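Side-chain contacts in AvrRpt2 (Erwinia amylovora, PDB 6HQZ), which acts as a type III effector and C70-family cysteine protease, which probably cleaves host plant proteins during infection: residues Leu38-Pro41 with Glu42-Ser46; Glu56-Leu59 with Arg60-Asn64. All coordinates share one frame; numbering follows the deposited sequence.

Contact 1. Residues Leu38-Pro41 with Glu42-Ser46; sequences LGLP and ELYDS
Gly39 O accepts the backbone N-H of Leu43 at 3.1 Å from Leu43 N and so closes the first turn of helix 40-45, with Gly39 at the N-cap. Two further i to i+4 bonds follow, Tyr44 N to Leu40 O and, at 2.7 Å, Asp45 N to Pro41 O; the last is bent, with an N-H...O angle of 135°. Pro41 sits in the first turn, where its missing N-H costs no helical bond. Glu42 bends at its second torsion (chi2 76°), and this brings the carboxylate back beside the proline ring, with Glu42 OE1 3.7 Å from Pro41 CG and 3.4 Å from Gly39 N. From the other side, Leu38 crosses the aliphatic part of Glu42 at about a right angle, its CB 3.9 Å from Glu42 CB. Leu40 and Tyr44 lie side by side and point the same way, Leu40 CD2 being 4.0 Å from Tyr44 CE2; both also touch Trp104 of strand 104-113. Within 42-46, Leu43 CG stands over the centre of one face of the Tyr44 ring, while Leu43 O takes a hydrogen bond from His147. Leu40 and Tyr44 thus pack toward strand 104-113 and Leu43 toward helix 49-65, whereas the Glu42 carboxylate stays at the amino-terminal turn, where its negative charge would probably interact favourably with the backbone N-H groups there.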
loop_
_atom_site.group_PDB
_atom_site.type_symbol
_atom_site.label_atom_id
_atom_site.label_comp_id
_atom_site.label_asym_id
_atom_site.label_seq_id
_atom_site.Cartn_x
_atom_site.Cartn_y
_atom_site.Cartn_z
ATOM N N LEU A 38 20.265 -9.815 24.510
ATOM C CA LEU A 38 19.867 -8.965 25.615
ATOM C C LEU A 38 18.360 -8.639 25.396
ATOM O O LEU A 38 17.737 -8.984 24.361
ATOM C CB LEU A 38 20.787 -7.715 25.751
ATOM C CG LEU A 38 22.296 -7.822 26.102
ATOM C CD1 LEU A 38 22.955 -6.441 26.024
ATOM C CD2 LEU A 38 22.620 -8.462 27.465
ATOM N N GLY A 39 17.792 -7.985 26.384
ATOM C CA GLY A 39 16.392 -7.671 26.391
ATOM C C GLY A 39 15.972 -6.577 25.447
ATOM O O GLY A 39 16.746 -6.046 24.615
ATOM N N LEU A 40 14.712 -6.242 25.615
ATOM C CA LEU A 40 14.072 -5.227 24.838
ATOM C C LEU A 40 14.651 -3.804 24.991
ATOM O O LEU A 40 14.845 -3.108 23.953
ATOM C CB LEU A 40 12.595 -5.223 25.171
ATOM C CG LEU A 40 11.827 -6.434 24.683
ATOM C CD1 LEU A 40 10.334 -6.177 24.855
ATOM C CD2 LEU A 40 12.099 -6.733 23.224
ATOM N N PRO A 41 14.867 -3.345 26.243
ATOM C CA PRO A 41 15.497 -2.009 26.381
ATOM C C PRO A 41 16.819 -1.866 25.629
ATOM O O PRO A 41 17.062 -0.827 25.025
ATOM C CB PRO A 41 15.754 -1.862 27.882
ATOM C CG PRO A 41 15.003 -2.966 28.548
ATOM C CD PRO A 41 14.510 -3.937 27.559
ATOM N N GLU A 42 17.599 -2.929 25.621
ATOM C CA GLU A 42 18.902 -2.900 24.957
ATOM C C GLU A 42 18.786 -2.946 23.422
ATOM O O GLU A 42 19.573 -2.325 22.675
ATOM C CB GLU A 42 19.785 -4.004 25.534
ATOM C CG GLU A 42 20.123 -3.761 27.016
ATOM C CD GLU A 42 18.991 -4.068 28.008
ATOM O OE1 GLU A 42 18.068 -4.871 27.670
ATOM O OE2 GLU A 42 19.051 -3.502 29.145
ATOM N N LEU A 43 17.789 -3.691 22.973
ATOM C CA LEU A 43 17.484 -3.807 21.577
ATOM C C LEU A 43 16.954 -2.465 21.065
ATOM O O LEU A 43 17.308 -2.084 19.966
ATOM C CB LEU A 43 16.436 -4.906 21.349
ATOM C CG LEU A 43 15.913 -5.061 19.919
ATOM C CD1 LEU A 43 17.077 -5.411 19.037
ATOM C CD2 LEU A 43 14.795 -6.074 19.814
ATOM N N TYR A 44 16.130 -1.755 21.853
ATOM C CA TYR A 44 15.391 -0.608 21.304
ATOM C C TYR A 44 15.831 0.741 21.787
ATOM O O TYR A 44 15.468 1.784 21.184
ATOM C CB TYR A 44 13.890 -0.776 21.561
ATOM C CG TYR A 44 13.287 -1.787 20.675
ATOM C CD1 TYR A 44 13.343 -1.665 19.300
ATOM C CD2 TYR A 44 12.660 -2.903 21.193
ATOM C CE1 TYR A 44 12.803 -2.636 18.453
ATOM C CE2 TYR A 44 12.113 -3.862 20.371
ATOM C CZ TYR A 44 12.163 -3.748 18.989
ATOM O OH TYR A 44 11.626 -4.732 18.156
ATOM N N ASP A 45 16.595 0.755 22.857
ATOM C CA ASP A 45 16.972 2.016 23.458
ATOM C C ASP A 45 18.422 2.139 23.904
ATOM O O ASP A 45 18.724 3.037 24.669
ATOM C CB ASP A 45 16.086 2.321 24.656
ATOM C CG ASP A 45 16.098 3.807 25.024
ATOM O OD1 ASP A 45 16.431 4.675 24.173
ATOM O OD2 ASP A 45 15.832 4.098 26.193
ATOM N N SER A 46 19.325 1.281 23.442
ATOM C CA SER A 46 20.733 1.339 23.935
ATOM C C SER A 46 21.528 2.304 23.095
ATOM O O SER A 46 21.237 2.448 21.935
ATOM C CB SER A 46 21.439 -0.021 23.846
ATOM O OG SER A 46 21.234 -0.795 25.009
#

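Contact 2. Residues Glu56-Leu59 with Arg60-Asn64; sequences EDVL and RLMRN
Met62 runs its thioether obliquely across two side chains of the preceding turn. Met62 SD lies 3.8 Å from Val58 CG1, and the turn at chi3 (59°) carries Met62 CE to 3.9 Å from Leu59 CD2, so the one thioether reaches a methyl branch of each. Nearer the backbone, Met62 CG closes to 3.2 Å from Val58 O, a tight approach at the carbonyl that also accepts the Met62 N-H. Such i to i+3 and i to i+4 neighbours belong to a regular alpha helix, here the segment 56-64 of helix 49-65 in the papain-like protease domain, and four nearly straight backbone bonds, from Arg60 N to Glu56 O through Arg63 N to Leu59 O, hold the turns. Val58 continues to His147, and Leu61 to Pro36. On the exposed side Arg63 extends as far as CG and CD, then bends at chi3 (-40°) and folds its guanidinium back toward the preceding turn. One face of that group covers Leu59 O, which lies 3.7 Å from the plane and toward its rim, while Arg63 NH2 is 4.1 Å from Leu59 CB. Arg60 carries its guanidinium away from the preceding turn, and Arg60 NE remains 5.3 Å from Asp57 OD1, so their opposite charges are not in contact and any attraction is probably weak.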
loop_
_atom_site.group_PDB
_atom_site.type_symbol
_atom_site.label_atom_id
_atom_site.label_comp_id
_atom_site.label_asym_id
_atom_site.label_seq_id
_atom_site.Cartn_x
_atom_site.Cartn_y
_atom_site.Cartn_z
ATOM N N GLU A 56 24.707 -4.974 15.909
ATOM C CA GLU A 56 25.367 -6.090 15.185
ATOM C C GLU A 56 24.568 -7.402 15.275
ATOM O O GLU A 56 24.343 -8.065 14.260
ATOM C CB GLU A 56 26.791 -6.340 15.692
ATOM C CG GLU A 56 27.516 -7.435 14.898
ATOM C CD GLU A 56 29.028 -7.355 14.948
ATOM O OE1 GLU A 56 29.600 -7.095 16.030
ATOM O OE2 GLU A 56 29.658 -7.601 13.895
ATOM N N ASP A 57 24.160 -7.754 16.495
ATOM C CA ASP A 57 23.339 -8.945 16.763
ATOM C C ASP A 57 22.050 -8.974 15.963
ATOM O O ASP A 57 21.693 -9.975 15.359
ATOM C CB ASP A 57 22.962 -9.037 18.245
ATOM C CG ASP A 57 24.119 -9.404 19.123
ATOM O OD1 ASP A 57 25.168 -9.873 18.623
ATOM O OD2 ASP A 57 23.977 -9.218 20.360
ATOM N N VAL A 58 21.352 -7.867 15.945
ATOM C CA VAL A 58 20.121 -7.791 15.182
ATOM C C VAL A 58 20.302 -7.836 13.660
ATOM O O VAL A 58 19.477 -8.416 12.972
ATOM C CB VAL A 58 19.338 -6.534 15.555
ATOM C CG1 VAL A 58 18.047 -6.427 14.765
ATOM C CG2 VAL A 58 18.986 -6.605 17.025
ATOM N N LEU A 59 21.333 -7.188 13.127
ATOM C CA LEU A 59 21.602 -7.297 11.680
ATOM C C LEU A 59 21.874 -8.743 11.273
ATOM O O LEU A 59 21.384 -9.210 10.230
ATOM C CB LEU A 59 22.741 -6.361 11.221
ATOM C CG LEU A 59 22.305 -4.889 11.169
ATOM C CD1 LEU A 59 23.470 -4.003 10.838
ATOM C CD2 LEU A 59 21.146 -4.665 10.181
ATOM N N ARG A 60 22.640 -9.443 12.100
ATOM C CA ARG A 60 22.889 -10.871 11.883
ATOM C C ARG A 60 21.589 -11.702 11.822
ATOM O O ARG A 60 21.399 -12.519 10.909
ATOM C CB ARG A 60 23.791 -11.426 12.974
ATOM C CG ARG A 60 24.151 -12.892 12.762
ATOM C CD ARG A 60 24.431 -13.591 14.065
ATOM N NE ARG A 60 25.751 -13.230 14.554
ATOM C CZ ARG A 60 26.490 -13.985 15.381
ATOM N NH1 ARG A 60 26.028 -15.150 15.861
ATOM N NH2 ARG A 60 27.712 -13.579 15.749
ATOM N N LEU A 61 20.727 -11.533 12.807
ATOM C CA LEU A 61 19.418 -12.209 12.807
ATOM C C LEU A 61 18.638 -11.931 11.544
ATOM O O LEU A 61 18.120 -12.856 10.913
ATOM C CB LEU A 61 18.568 -11.813 14.031
ATOM C CG LEU A 61 18.698 -12.689 15.269
ATOM C CD1 LEU A 61 18.281 -11.935 16.536
ATOM C CD2 LEU A 61 17.877 -13.957 15.112
ATOM N N MET A 62 18.571 -10.647 11.173
ATOM C CA MET A 62 17.881 -10.202 9.960
ATOM C C MET A 62 18.423 -10.932 8.697
ATOM O O MET A 62 17.635 -11.503 7.908
ATOM C CB MET A 62 17.978 -8.666 9.833
ATOM C CG MET A 62 17.149 -7.899 10.842
ATOM S SD MET A 62 17.658 -6.176 11.039
ATOM C CE MET A 62 17.431 -5.574 9.349
ATOM N N ARG A 63 19.751 -10.957 8.546
ATOM C CA ARG A 63 20.410 -11.656 7.448
ATOM C C ARG A 63 20.024 -13.129 7.455
ATOM O O ARG A 63 19.642 -13.670 6.436
ATOM C CB ARG A 63 21.922 -11.504 7.581
ATOM C CG ARG A 63 22.793 -12.132 6.487
ATOM C CD ARG A 63 24.296 -11.795 6.607
ATOM N NE ARG A 63 24.398 -10.395 6.994
ATOM C CZ ARG A 63 24.674 -9.904 8.219
ATOM N NH1 ARG A 63 25.035 -10.701 9.230
ATOM N NH2 ARG A 63 24.662 -8.577 8.405
ATOM N N ASN A 64 20.103 -13.756 8.621
ATOM C CA ASN A 64 19.840 -15.189 8.781
ATOM C C ASN A 64 18.415 -15.642 8.638
ATOM O O ASN A 64 18.212 -16.807 8.271
ATOM C CB ASN A 64 20.373 -15.690 10.129
ATOM C CG ASN A 64 21.885 -15.751 10.137
ATOM O OD1 ASN A 64 22.500 -15.512 9.115
ATOM N ND2 ASN A 64 22.488 -16.057 11.276
#

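Contact 1 comes first along the chain, on helix 40-45, and contact 2 follows on the next helix, 49-65; their centres lie 14 Å apart. The two helices nevertheless meet directly, Leu43 packing on Val58, and both contacts reach the same two loop residues: Pro36 touches Leu43 and Leu61, and His147 hydrogen-bonds to Leu43 O and is touched by the Val58 side chain. Contact 2 lies farther out, about 15 Å from the centre of the chain against 13 Å for contact 1. The two consecutive helices thus pack on each other within the papain-like protease domain, and of these contacts it is the one on helix 40-45 that reaches strand 104-113 of the antiparallel sheet.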